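Local coordinates for protein putative dimetal phosphatase (PDB 2NXF) that probably hydrolyses ADP-ribose and CDP-alcohols such as CDP-choline at a dinuclear metal centre, at residues E50-V55 with D84-D89; V5-L10 with T298-E303; R111-Q116 with D130-E135; P140-V145 with R222-S227; T282-I287 with G312-L317. All blocks are in the same frame, centred on the assembly; numbering follows the deposited sequence. Where two conformers were deposited one is given.

Contact 1: E50-V55 with D84-D89. With EOH (ethanol), chain G.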
# COMPACT_ATOMS: atom_id res chain seq x y z
N GLU A 50 -10.79 19.94 4.71
CA GLU A 50 -9.98 19.65 5.89
C GLU A 50 -8.62 20.38 5.85
O GLU A 50 -7.90 20.37 6.85
CB GLU A 50 -9.76 18.12 5.99
CG GLU A 50 -11.04 17.43 6.51
CD GLU A 50 -11.01 15.91 6.43
OE1 GLU A 50 -10.20 15.34 5.70
OE2 GLU A 50 -11.88 15.29 7.09
N ARG A 51 -8.27 20.95 4.70
CA ARG A 51 -6.93 21.56 4.48
C ARG A 51 -5.79 20.52 4.82
O ARG A 51 -4.83 20.83 5.54
CB ARG A 51 -6.80 22.92 5.23
CG ARG A 51 -7.93 23.92 4.87
CD ARG A 51 -7.64 25.33 5.39
NE ARG A 51 -8.65 26.28 4.93
CZ ARG A 51 -8.53 27.61 5.02
NH1 ARG A 51 -9.51 28.38 4.58
NH2 ARG A 51 -7.43 28.15 5.55
N VAL A 52 -5.91 19.29 4.29
CA VAL A 52 -4.87 18.24 4.56
C VAL A 52 -3.51 18.69 3.99
O VAL A 52 -3.47 19.41 2.99
CB VAL A 52 -5.20 16.81 4.03
CG1 VAL A 52 -6.57 16.33 4.55
CG2 VAL A 52 -5.14 16.75 2.50
N GLN A 53 -2.42 18.25 4.61
CA GLN A 53 -1.09 18.68 4.19
C GLN A 53 -0.48 17.78 3.11
O GLN A 53 0.45 18.20 2.42
CB GLN A 53 -0.17 18.82 5.40
CG GLN A 53 -0.51 20.04 6.25
CD GLN A 53 -0.04 19.92 7.67
OE1 GLN A 53 -0.70 19.29 8.51
NE2 GLN A 53 1.10 20.54 7.97
N CYS A 54 -1.01 16.57 2.99
CA CYS A 54 -0.67 15.65 1.89
C CYS A 54 -1.67 14.50 1.87
O CYS A 54 -2.56 14.43 2.71
CB CYS A 54 0.77 15.11 2.00
SG CYS A 54 1.05 13.87 3.28
N VAL A 55 -1.55 13.64 0.87
CA VAL A 55 -2.36 12.44 0.77
C VAL A 55 -1.38 11.30 0.54
O VAL A 55 -0.38 11.47 -0.15
CB VAL A 55 -3.37 12.53 -0.41
CG1 VAL A 55 -4.12 11.22 -0.62
CG2 VAL A 55 -4.36 13.73 -0.19
N ASP A 84 -5.12 15.67 -8.54
CA ASP A 84 -4.51 17.00 -8.71
C ASP A 84 -5.39 18.13 -8.16
O ASP A 84 -4.87 19.18 -7.76
CB ASP A 84 -4.19 17.27 -10.18
CG ASP A 84 -2.98 16.51 -10.66
OD1 ASP A 84 -2.19 16.01 -9.83
OD2 ASP A 84 -2.81 16.41 -11.89
N ALA A 85 -6.70 17.92 -8.17
CA ALA A 85 -7.67 18.88 -7.65
C ALA A 85 -7.49 19.16 -6.16
O ALA A 85 -7.98 20.17 -5.66
CB ALA A 85 -9.09 18.41 -7.94
N CYS A 86 -6.79 18.27 -5.44
CA CYS A 86 -6.57 18.43 -4.00
C CYS A 86 -5.52 19.51 -3.69
O CYS A 86 -5.48 20.04 -2.57
CB CYS A 86 -6.16 17.11 -3.35
SG CYS A 86 -6.65 16.97 -1.61
N SER A 87 -4.67 19.82 -4.67
CA SER A 87 -3.65 20.88 -4.55
C SER A 87 -2.59 20.69 -3.46
O SER A 87 -2.00 21.66 -2.98
CB SER A 87 -4.32 22.26 -4.38
OG SER A 87 -5.27 22.50 -5.40
N VAL A 88 -2.34 19.43 -3.06
CA VAL A 88 -1.22 19.14 -2.15
C VAL A 88 -0.46 17.92 -2.65
O VAL A 88 -0.94 17.21 -3.53
CB VAL A 88 -1.65 18.91 -0.67
CG1 VAL A 88 -2.15 20.21 -0.02
CG2 VAL A 88 -2.66 17.78 -0.55
N ASP A 89 0.71 17.67 -2.06
CA ASP A 89 1.52 16.52 -2.42
C ASP A 89 0.74 15.24 -2.21
O ASP A 89 0.12 15.06 -1.16
CB ASP A 89 2.78 16.44 -1.54
CG ASP A 89 3.82 17.49 -1.87
OD1 ASP A 89 3.72 18.17 -2.93
OD2 ASP A 89 4.77 17.64 -1.06
C1 EOH G . -5.66 20.69 0.64
C2 EOH G . -4.91 21.61 1.61
O EOH G . -6.18 21.41 -0.47
O HOH W 1 1.74 19.41 -0.07

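Contact 2: V5-L10 with T298-E303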
# COMPACT_ATOMS: atom_id res chain seq x y z
N VAL A 5 -0.26 18.20 14.80
CA VAL A 5 1.04 18.53 14.23
C VAL A 5 1.00 18.39 12.71
O VAL A 5 1.66 19.15 11.99
CB VAL A 5 2.15 17.61 14.81
CG1 VAL A 5 3.51 17.90 14.19
CG2 VAL A 5 2.23 17.76 16.33
N PHE A 6 0.24 17.41 12.22
CA PHE A 6 0.20 17.10 10.80
C PHE A 6 -1.09 16.36 10.48
O PHE A 6 -1.59 15.60 11.31
CB PHE A 6 1.41 16.22 10.43
CG PHE A 6 1.66 16.10 8.95
CD1 PHE A 6 2.18 17.19 8.22
CD2 PHE A 6 1.43 14.90 8.28
CE1 PHE A 6 2.43 17.05 6.83
CE2 PHE A 6 1.67 14.77 6.90
CZ PHE A 6 2.17 15.85 6.18
N THR A 7 -1.61 16.58 9.28
CA THR A 7 -2.92 16.03 8.88
C THR A 7 -2.78 15.52 7.45
O THR A 7 -2.29 16.24 6.58
CB THR A 7 -4.01 17.14 8.91
OG1 THR A 7 -4.15 17.68 10.24
CG2 THR A 7 -5.35 16.58 8.45
N PHE A 8 -3.18 14.27 7.19
CA PHE A 8 -3.01 13.73 5.83
C PHE A 8 -4.16 12.81 5.45
O PHE A 8 -4.73 12.16 6.31
CB PHE A 8 -1.66 13.03 5.65
CG PHE A 8 -1.44 11.83 6.54
CD1 PHE A 8 -1.55 10.54 6.04
CD2 PHE A 8 -1.07 12.02 7.88
CE1 PHE A 8 -1.30 9.43 6.87
CE2 PHE A 8 -0.85 10.93 8.72
CZ PHE A 8 -0.96 9.64 8.22
N GLY A 9 -4.50 12.79 4.16
CA GLY A 9 -5.52 11.85 3.66
C GLY A 9 -4.95 10.46 3.41
O GLY A 9 -3.77 10.31 3.13
N LEU A 10 -5.80 9.43 3.49
CA LEU A 10 -5.43 8.03 3.20
C LEU A 10 -6.50 7.36 2.37
O LEU A 10 -7.68 7.50 2.66
CB LEU A 10 -5.34 7.23 4.51
CG LEU A 10 -4.18 7.55 5.42
CD1 LEU A 10 -4.45 7.01 6.83
CD2 LEU A 10 -2.90 6.94 4.82
N THR A 298 -8.94 10.29 6.97
CA THR A 298 -8.01 11.38 7.22
C THR A 298 -7.35 11.09 8.56
O THR A 298 -8.04 10.75 9.53
CB THR A 298 -8.72 12.74 7.29
OG1 THR A 298 -9.48 12.92 6.08
CG2 THR A 298 -7.71 13.88 7.43
N ALA A 299 -6.03 11.22 8.61
CA ALA A 299 -5.30 10.95 9.83
C ALA A 299 -4.76 12.25 10.40
O ALA A 299 -4.28 13.12 9.66
CB ALA A 299 -4.16 9.96 9.59
N TYR A 300 -4.85 12.35 11.72
CA TYR A 300 -4.39 13.51 12.46
C TYR A 300 -3.32 13.06 13.45
O TYR A 300 -3.58 12.25 14.32
CB TYR A 300 -5.57 14.14 13.21
CG TYR A 300 -6.67 14.67 12.31
CD1 TYR A 300 -6.71 16.02 11.98
CD2 TYR A 300 -7.65 13.82 11.78
CE1 TYR A 300 -7.70 16.53 11.15
CE2 TYR A 300 -8.66 14.33 10.95
CZ TYR A 300 -8.66 15.69 10.63
OH TYR A 300 -9.63 16.22 9.82
N LEU A 301 -2.10 13.60 13.30
CA LEU A 301 -1.01 13.32 14.20
C LEU A 301 -0.93 14.45 15.22
O LEU A 301 -0.68 15.60 14.87
CB LEU A 301 0.32 13.21 13.43
CG LEU A 301 0.41 12.03 12.45
CD1 LEU A 301 1.65 12.19 11.56
CD2 LEU A 301 0.43 10.69 13.20
N TYR A 302 -1.19 14.11 16.48
CA TYR A 302 -1.02 15.04 17.58
C TYR A 302 0.27 14.72 18.32
O TYR A 302 0.97 13.75 17.98
CB TYR A 302 -2.21 14.96 18.55
CG TYR A 302 -3.53 15.31 17.93
CD1 TYR A 302 -4.01 16.63 17.99
CD2 TYR A 302 -4.31 14.33 17.31
CE1 TYR A 302 -5.24 16.96 17.42
CE2 TYR A 302 -5.53 14.65 16.75
CZ TYR A 302 -5.99 15.96 16.82
OH TYR A 302 -7.20 16.28 16.26
N GLU A 303 0.58 15.51 19.35
CA GLU A 303 1.78 15.26 20.12
C GLU A 303 1.68 14.00 20.99
O GLU A 303 2.71 13.42 21.33
CB GLU A 303 2.17 16.51 20.94
CG GLU A 303 2.39 17.71 20.02
CD GLU A 303 3.05 18.89 20.69
OE1 GLU A 303 2.72 19.20 21.85
OE2 GLU A 303 3.88 19.53 20.01

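Contact 3: R111-Q116 with D130-E135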
# COMPACT_ATOMS: atom_id res chain seq x y z
N ARG A 111 3.66 10.04 -13.29
CA ARG A 111 3.11 10.83 -12.17
C ARG A 111 3.05 10.01 -10.87
O ARG A 111 2.90 10.59 -9.78
CB ARG A 111 1.70 11.34 -12.49
CG ARG A 111 1.59 12.35 -13.66
CD ARG A 111 2.15 13.73 -13.36
NE ARG A 111 1.74 14.31 -12.07
CZ ARG A 111 0.55 14.85 -11.79
NH1 ARG A 111 -0.44 14.86 -12.68
NH2 ARG A 111 0.34 15.36 -10.58
N LEU A 112 3.18 8.68 -10.97
CA LEU A 112 3.14 7.82 -9.77
C LEU A 112 4.47 7.74 -9.01
O LEU A 112 4.54 7.11 -7.95
CB LEU A 112 2.66 6.40 -10.10
CG LEU A 112 1.22 6.33 -10.65
CD1 LEU A 112 0.91 4.87 -11.05
CD2 LEU A 112 0.23 6.79 -9.61
N ASN A 113 5.52 8.35 -9.56
CA ASN A 113 6.79 8.44 -8.85
C ASN A 113 6.76 9.69 -7.98
O ASN A 113 7.05 10.81 -8.44
CB ASN A 113 7.96 8.45 -9.84
CG ASN A 113 9.31 8.62 -9.14
OD1 ASN A 113 9.37 8.73 -7.91
ND2 ASN A 113 10.38 8.65 -9.92
N SER A 114 6.44 9.50 -6.70
CA SER A 114 6.40 10.61 -5.75
C SER A 114 7.68 10.71 -4.90
O SER A 114 7.74 11.50 -3.96
CB SER A 114 5.17 10.49 -4.85
OG SER A 114 5.08 9.19 -4.30
N ALA A 115 8.69 9.92 -5.24
CA ALA A 115 9.93 9.90 -4.43
C ALA A 115 10.79 11.14 -4.67
O ALA A 115 11.57 11.51 -3.78
CB ALA A 115 10.72 8.65 -4.71
N GLN A 116 10.60 11.76 -5.84
CA GLN A 116 11.37 12.92 -6.36
C GLN A 116 12.43 12.46 -7.36
O GLN A 116 12.40 11.30 -7.83
CB GLN A 116 11.98 13.81 -5.27
CG GLN A 116 10.99 14.41 -4.26
CD GLN A 116 10.11 15.50 -4.84
OE1 GLN A 116 10.60 16.54 -5.27
NE2 GLN A 116 8.79 15.26 -4.84
N ASP A 130 17.25 0.68 -7.76
CA ASP A 130 16.08 0.07 -8.44
C ASP A 130 15.04 -0.52 -7.47
O ASP A 130 14.46 -1.58 -7.72
CB ASP A 130 16.54 -0.96 -9.50
CG ASP A 130 15.48 -1.26 -10.56
OD1 ASP A 130 14.51 -0.48 -10.73
OD2 ASP A 130 15.65 -2.29 -11.25
N ILE A 131 14.81 0.18 -6.35
CA ILE A 131 13.76 -0.19 -5.39
C ILE A 131 12.96 1.09 -5.14
O ILE A 131 13.55 2.14 -4.88
CB ILE A 131 14.37 -0.71 -4.04
CG1 ILE A 131 15.26 -1.94 -4.32
CG2 ILE A 131 13.28 -1.07 -3.02
CD1 ILE A 131 16.22 -2.28 -3.13
N TYR A 132 11.64 1.01 -5.26
CA TYR A 132 10.81 2.20 -5.12
C TYR A 132 10.39 2.33 -3.65
O TYR A 132 9.29 1.94 -3.24
CB TYR A 132 9.58 2.14 -6.05
CG TYR A 132 8.72 3.36 -5.89
CD1 TYR A 132 9.18 4.62 -6.29
CD2 TYR A 132 7.43 3.26 -5.35
CE1 TYR A 132 8.40 5.78 -6.10
CE2 TYR A 132 6.63 4.39 -5.18
CZ TYR A 132 7.11 5.63 -5.55
OH TYR A 132 6.33 6.76 -5.38
N ALA A 133 11.31 2.86 -2.86
CA ALA A 133 11.10 3.06 -1.44
C ALA A 133 11.79 4.34 -1.07
O ALA A 133 12.89 4.66 -1.58
CB ALA A 133 11.71 1.91 -0.65
N TYR A 134 11.16 5.08 -0.16
CA TYR A 134 11.74 6.35 0.27
C TYR A 134 11.19 6.76 1.61
O TYR A 134 10.20 6.21 2.06
CB TYR A 134 11.52 7.45 -0.76
CG TYR A 134 10.08 7.89 -1.04
CD1 TYR A 134 9.57 9.05 -0.44
CD2 TYR A 134 9.26 7.18 -1.93
CE1 TYR A 134 8.29 9.51 -0.71
CE2 TYR A 134 7.95 7.64 -2.20
CZ TYR A 134 7.48 8.80 -1.59
OH TYR A 134 6.20 9.28 -1.85
N GLU A 135 11.88 7.71 2.25
CA GLU A 135 11.46 8.18 3.56
C GLU A 135 11.70 9.67 3.64
O GLU A 135 12.62 10.19 3.01
CB GLU A 135 12.19 7.42 4.68
CG GLU A 135 13.73 7.40 4.56
CD GLU A 135 14.44 8.47 5.35
OE1 GLU A 135 15.71 8.50 5.29
OE2 GLU A 135 13.76 9.31 6.01

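Contact 4: P140-V145 with R222-S227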
# COMPACT_ATOMS: atom_id res chain seq x y z
N PRO A 140 7.86 17.99 12.39
CA PRO A 140 8.83 17.72 13.44
C PRO A 140 8.48 16.48 14.25
O PRO A 140 7.32 16.33 14.67
CB PRO A 140 8.74 18.98 14.33
CG PRO A 140 8.29 20.05 13.40
CD PRO A 140 7.32 19.36 12.49
N ASN A 141 9.46 15.58 14.44
CA ASN A 141 9.31 14.36 15.25
C ASN A 141 8.52 13.23 14.59
O ASN A 141 8.19 12.24 15.26
CB ASN A 141 8.71 14.67 16.65
CG ASN A 141 9.45 15.77 17.38
OD1 ASN A 141 8.86 16.79 17.77
ND2 ASN A 141 10.75 15.58 17.59
N PHE A 142 8.20 13.39 13.31
CA PHE A 142 7.50 12.35 12.53
C PHE A 142 8.24 11.99 11.28
O PHE A 142 8.92 12.84 10.67
CB PHE A 142 6.07 12.78 12.18
CG PHE A 142 5.19 12.90 13.39
CD1 PHE A 142 4.58 11.77 13.92
CD2 PHE A 142 5.01 14.14 14.02
CE1 PHE A 142 3.79 11.87 15.07
CE2 PHE A 142 4.21 14.24 15.16
CZ PHE A 142 3.61 13.11 15.68
N ARG A 143 8.13 10.72 10.89
CA ARG A 143 8.81 10.26 9.69
C ARG A 143 7.88 9.32 8.95
O ARG A 143 7.21 8.51 9.58
CB ARG A 143 10.13 9.57 10.03
CG ARG A 143 10.95 9.30 8.73
CD ARG A 143 12.41 9.16 9.01
NE ARG A 143 12.92 10.35 9.67
CZ ARG A 143 13.44 11.40 9.04
NH1 ARG A 143 13.55 11.42 7.71
NH2 ARG A 143 13.86 12.43 9.74
N PHE A 144 7.80 9.48 7.62
CA PHE A 144 7.03 8.57 6.75
C PHE A 144 8.01 7.71 5.97
O PHE A 144 9.03 8.22 5.48
CB PHE A 144 6.21 9.36 5.71
CG PHE A 144 4.92 9.94 6.23
CD1 PHE A 144 4.68 10.10 7.58
CD2 PHE A 144 3.94 10.37 5.33
CE1 PHE A 144 3.45 10.66 8.03
CE2 PHE A 144 2.73 10.92 5.77
CZ PHE A 144 2.49 11.06 7.11
N VAL A 145 7.68 6.43 5.82
CA VAL A 145 8.50 5.51 5.04
C VAL A 145 7.54 4.80 4.09
O VAL A 145 6.53 4.24 4.53
CB VAL A 145 9.20 4.46 5.95
CG1 VAL A 145 10.03 3.48 5.10
CG2 VAL A 145 10.09 5.14 7.02
N ARG A 222 8.39 9.42 15.68
CA ARG A 222 7.32 8.43 15.48
C ARG A 222 7.24 8.15 14.00
O ARG A 222 7.11 9.08 13.19
CB ARG A 222 5.97 8.98 15.95
CG ARG A 222 5.99 9.52 17.36
CD ARG A 222 5.94 8.42 18.36
NE ARG A 222 5.93 8.93 19.73
CZ ARG A 222 5.85 8.15 20.80
NH1 ARG A 222 5.74 6.83 20.64
NH2 ARG A 222 5.87 8.67 22.02
N VAL A 223 7.31 6.87 13.64
CA VAL A 223 7.42 6.49 12.23
C VAL A 223 6.17 5.80 11.72
O VAL A 223 5.68 4.84 12.34
CB VAL A 223 8.63 5.57 11.98
CG1 VAL A 223 8.81 5.31 10.47
CG2 VAL A 223 9.90 6.21 12.56
N LEU A 224 5.66 6.28 10.59
CA LEU A 224 4.53 5.66 9.93
C LEU A 224 5.08 5.01 8.67
O LEU A 224 5.73 5.68 7.86
CB LEU A 224 3.49 6.70 9.54
CG LEU A 224 2.79 7.46 10.69
CD1 LEU A 224 3.64 8.64 11.23
CD2 LEU A 224 1.47 7.98 10.16
N ILE A 225 4.73 3.74 8.47
CA ILE A 225 5.27 2.94 7.37
C ILE A 225 4.12 2.53 6.47
O ILE A 225 3.07 2.10 6.98
CB ILE A 225 6.00 1.71 7.92
CG1 ILE A 225 7.13 2.17 8.86
CG2 ILE A 225 6.59 0.84 6.78
CD1 ILE A 225 7.71 1.04 9.67
N PHE A 226 4.31 2.67 5.16
CA PHE A 226 3.24 2.44 4.19
C PHE A 226 3.73 1.39 3.20
O PHE A 226 4.87 1.46 2.73
CB PHE A 226 2.93 3.72 3.43
CG PHE A 226 2.45 4.85 4.31
CD1 PHE A 226 1.10 5.03 4.56
CD2 PHE A 226 3.38 5.72 4.91
CE1 PHE A 226 0.67 6.09 5.38
CE2 PHE A 226 2.94 6.76 5.73
CZ PHE A 226 1.59 6.95 5.96
N SER A 227 2.87 0.42 2.90
CA SER A 227 3.25 -0.68 2.00
C SER A 227 1.99 -1.12 1.27
O SER A 227 0.91 -1.09 1.86
CB SER A 227 3.79 -1.83 2.86
OG SER A 227 3.87 -3.06 2.13

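Contact 5: T282-I287 with G312-L317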
# COMPACT_ATOMS: atom_id res chain seq x y z
N THR A 282 -4.93 -2.12 7.84
CA THR A 282 -5.13 -2.47 6.44
C THR A 282 -6.40 -1.78 5.98
O THR A 282 -7.48 -2.10 6.45
CB THR A 282 -5.22 -4.00 6.24
OG1 THR A 282 -4.06 -4.62 6.81
CG2 THR A 282 -5.31 -4.37 4.72
N LEU A 283 -6.25 -0.81 5.09
CA LEU A 283 -7.38 -0.01 4.66
C LEU A 283 -8.31 -0.77 3.73
O LEU A 283 -7.87 -1.44 2.79
CB LEU A 283 -6.88 1.24 3.93
CG LEU A 283 -6.17 2.28 4.78
CD1 LEU A 283 -5.54 3.31 3.86
CD2 LEU A 283 -7.17 2.94 5.76
N GLU A 284 -9.61 -0.67 4.03
CA GLU A 284 -10.66 -1.19 3.15
C GLU A 284 -10.51 -0.60 1.75
O GLU A 284 -10.16 0.58 1.62
CB GLU A 284 -12.04 -0.83 3.73
CG GLU A 284 -12.41 -1.64 5.00
CD GLU A 284 -11.75 -1.16 6.31
OE1 GLU A 284 -11.06 -0.13 6.36
OE2 GLU A 284 -11.93 -1.85 7.34
N GLY A 285 -10.80 -1.40 0.72
CA GLY A 285 -10.49 -0.97 -0.65
C GLY A 285 -11.66 -0.27 -1.31
O GLY A 285 -12.81 -0.74 -1.25
N VAL A 286 -11.36 0.84 -1.98
CA VAL A 286 -12.37 1.61 -2.70
C VAL A 286 -13.05 0.77 -3.77
O VAL A 286 -14.29 0.85 -3.97
CB VAL A 286 -11.72 2.86 -3.35
CG1 VAL A 286 -12.64 3.48 -4.41
CG2 VAL A 286 -11.35 3.89 -2.27
N ILE A 287 -12.27 -0.05 -4.46
CA ILE A 287 -12.83 -0.82 -5.59
C ILE A 287 -13.99 -1.74 -5.19
O ILE A 287 -14.90 -1.95 -5.99
CB ILE A 287 -11.74 -1.59 -6.35
CG1 ILE A 287 -12.29 -2.25 -7.63
CG2 ILE A 287 -11.04 -2.63 -5.46
CD1 ILE A 287 -12.83 -1.25 -8.66
N GLY A 312 -17.48 5.50 5.84
CA GLY A 312 -18.11 4.35 5.22
C GLY A 312 -17.61 3.06 5.82
O GLY A 312 -17.86 2.78 7.00
N ARG A 313 -16.89 2.27 5.01
CA ARG A 313 -16.37 0.97 5.44
C ARG A 313 -15.17 1.08 6.38
O ARG A 313 -14.81 0.08 7.02
CB ARG A 313 -16.01 0.12 4.22
CG ARG A 313 -17.22 -0.13 3.32
CD ARG A 313 -16.85 -0.96 2.11
NE ARG A 313 -16.15 -2.18 2.48
CZ ARG A 313 -15.04 -2.63 1.90
NH1 ARG A 313 -14.45 -2.00 0.88
NH2 ARG A 313 -14.52 -3.76 2.35
N VAL A 314 -14.53 2.26 6.43
CA VAL A 314 -13.34 2.44 7.28
C VAL A 314 -13.74 2.98 8.66
O VAL A 314 -14.31 4.08 8.76
CB VAL A 314 -12.34 3.42 6.67
CG1 VAL A 314 -11.10 3.57 7.60
CG2 VAL A 314 -11.93 2.99 5.26
N GLU A 315 -13.49 2.22 9.72
CA GLU A 315 -13.84 2.68 11.07
C GLU A 315 -12.75 3.60 11.62
O GLU A 315 -11.58 3.46 11.27
CB GLU A 315 -14.03 1.51 12.03
CG GLU A 315 -15.39 0.80 11.91
CD GLU A 315 -16.56 1.62 12.47
OE1 GLU A 315 -16.66 1.80 13.73
OE2 GLU A 315 -17.40 2.05 11.64
N ASP A 316 -13.15 4.53 12.50
CA ASP A 316 -12.16 5.40 13.17
C ASP A 316 -11.20 4.55 14.00
O ASP A 316 -11.53 3.43 14.41
CB ASP A 316 -12.83 6.37 14.15
CG ASP A 316 -13.70 7.43 13.49
OD1 ASP A 316 -13.76 7.52 12.25
OD2 ASP A 316 -14.35 8.18 14.26
N LEU A 317 -10.05 5.13 14.33
CA LEU A 317 -9.07 4.48 15.17
C LEU A 317 -8.24 5.55 15.85
O LEU A 317 -7.91 6.56 15.23
CB LEU A 317 -8.16 3.59 14.31
CG LEU A 317 -7.18 2.61 14.92
CD1 LEU A 317 -7.80 1.73 15.99
CD2 LEU A 317 -6.66 1.76 13.77
O HOH W 2 -12.91 -0.61 9.49

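Contact 1: E50-V55 with D84-D89
Val52 and Val88 share an ethanol molecule, probably from the crystallisation liquor. Its C2 lies 3.5 Å from Val88 CG1 and also rests against the carbonyl oxygen of Val52. The ethanol hydroxyl donates a 2.6 Å hydrogen bond to Cys86 O. The contact belongs to a beta-alpha-beta crossover of the calcineurin-like phosphoesterase fold. Strands 54-57 and 89-92 are parallel neighbours in one sheet, and helix 72-84 lies between them in the chain. The residues here lead into both strands. Helix 35-49 ends in a Schellman motif at Arg51, and a type I turn runs from Asp84 to Ser87.

Val88 touches Val52, Gln53, Cys54 and Val55. Its CG1 is anti to the carbonyl carbon (chi1 -69°) and reaches Val52 O at 3.4 Å. Its CG2 lies between the backbone N and the carbonyl carbon and sits 3.8 Å from Cys54 CA. The two valine side chains meet at about a right angle, CG2 of Val52 against CG2 of Val88 at 4.1 Å. Trp47 of helix 35-49 packs on Val52 and Val55.

The segments are joined by one direct bond, Val55 N to Asp89 O at 3.0 Å, with the donor in the carbonyl plane. Beside it a water donates to Gln53 O at 3.1 Å and accepts from Asp89 N at 2.8 Å.

Contact 2: V5-L10 with T298-E303
Phe8 and Ala299 make a hydrogen-bonded antiparallel pair, with Ala299 N to Phe8 O at 2.8 Å and Phe8 N to Ala299 O at 2.9 Å. Phe8 CG is turned between the backbone N and the carbonyl carbon (chi1 62°), and from there the ring lies over Ala299. Ala299 CB sits 3.4 Å from the ring plane, shifted toward its rim, in a CH-pi contact. Leu301 CD1 reaches Phe8 CE2 at 4.0 Å.

Thr7 and Tyr300 are on the other face, side by side and pointing the same way. Thr7 CG2 touches Tyr300 CE1 at 3.6 Å and Thr298 CG2 at 3.7 Å.

The ladder ends in a classic beta bulge. Val5 and Phe6 both face Leu301 O, Val5 N at 2.6 Å and Phe6 N by a weak bond.

Further out, Glu50 OE1 is hydrogen-bonded to Thr298 OG1. Strands 6-11 and 295-301 are the central neighbours in one of the two mixed sheets of the calcineurin-like phosphoesterase fold, flanked by 54-57 and 305-312. Phe8 and Leu301 pack across on strand 222-227 of the other sheet.

Contact 3: R111-Q116 with D130-E135
An Asx turn, closed by Ala115 N on Asn113 OD1, sets the loop 111-116 against Tyr132 and Tyr134. Asn113 OD1 also lies at the edge of the Tyr132 ring, 3.6 Å from CE1, with the amide nearly perpendicular to the ring. Asn113 ND2 is hydrogen-bonded to Leu108 O.

Ser114 joins the two phenols. With chi1 at 50°, its OG is turned to within 2.7 Å of Tyr134 OH. The two are hydrogen-bonded, and either could donate. Tyr132 OH is 2.9 Å from the same OG and accepts from Ser114 N at 3.0 Å, in a fairly straight bond (161°).

Tyr134 opens strand 134-139, which lies between 124-125 and 142-146 in the seven-stranded sheet. Tyr132 is the centre of an inverse gamma turn just before it. Strand 89-92 of the other sheet supplies further partners: His91 ND1 for Tyr134 OH, His92 O for Tyr132 OH and His92 N for Ser114 OG. The Tyr132 side chain is about 9 Å from that of His228, a zinc ligand.

Ala115 covers Tyr134. Its CA stands 3.6 Å above the ring plane, over the centre, in a CH-pi contact. CB sits toward one side of the ring, 3.5 Å from Tyr134 CD2, and also reaches Tyr132 CE1 at 3.9 Å.

Contact 4: P140-V145 with R222-S227
Phe144 and Phe226 each have CG anti to the carbonyl carbon, with chi1 -80° and -61°, and their rings meet edge to face. The edge of Phe226 approaches the face of Phe144, with the ring planes 57° apart and the centroids 5.1 Å apart. Phe226 CE2 stands 3.7 Å above the Phe144 plane, toward the rim. Leu224 lies alongside Phe144, with CD1 3.8 Å from Phe144 CE1.

The strands 142-146 and 222-227 are parallel neighbours in the second sheet. Helix 203-219 precedes strand 222-227 in the chain and packs on the face carrying Arg143, Val145 and Val223, as in a beta-alpha-beta crossover. Five backbone bonds join the strands, from Arg222 N to Asn141 O at 2.9 Å through to Phe226 N to Val145 O at 2.8 Å.

On the helix side, Val145 CG2 meets Val223 CG1 at 3.7 Å. On the side of the phenylalanines, Arg222 CB touches Phe142 CD1 at 3.7 Å, and Arg222 NH2 is hydrogen-bonded to Ser322 O. Arg143 has salt bridges to Glu135 and Glu221.

Contact 5: T282-I287 with G312-L317
Glu284 and Arg313 meet mainly by packing. Glu284 CB lies 3.8 Å above one face of the Arg313 guanidinium, toward its rim. The carboxylate is turned almost perpendicular to the guanidinium, 88° between planes. Their charged atoms do not touch, with Glu284 OE2 5.9 Å from Arg313 NH2. Val314 adds to the packing. Its CG2 is 3.4 Å from Glu284 OE1, and its CG1 is 4.4 Å from Leu283 CD2.

The polar approaches run to the backbone and to water. Gly285 O lies at the edge of the guanidinium, in its plane, 3.0 Å from Arg313 NH1. A water donates to Glu284 OE2 at 2.7 Å and accepts from Glu315 N at 2.9 Å, so it ties the carboxylate to the other segment.

Outside the segments, Arg313 NH1 is hydrogen-bonded to Thr289 OG1 and NH2 to His267 O. Gly285 has a backbone bond with His267, and Ile287 has one with Asp13. Both His267 and Asp13 bind zinc.

The contact joins the loop after strand 279-282 of one sheet to the loop between the last two strands of the other, 305-312 and 317-320. Through His267 O the guanidinium is in effect a second-shell group, which probably helps to hold the chain at His267.

How the contacts relate
Contacts 1 and 2 share one sheet, and Gln53 N reaches Thr7 O at 2.8 Å. Contacts 3 and 4 share the other, where Glu135 CB packs on Val145 CG2 at 3.9 Å. The sheets pack through contacts 2 and 4, with Phe8 CZ 3.5 Å from Leu224 CD2. A salt bridge from Asp84 to Arg111 links contacts 1 and 3. Contact 5 meets contact 2 only at Leu10 and Leu283. Contacts 3 and 5 lie on opposite sides of the chain's centre, with centres about 24 Å apart. Contact 5 approaches the metals most closely, and residue Gly285 lies about 7 Å from a zinc ion. The Phe226 side chain of contact 4 is about 14 Å from a zinc ion.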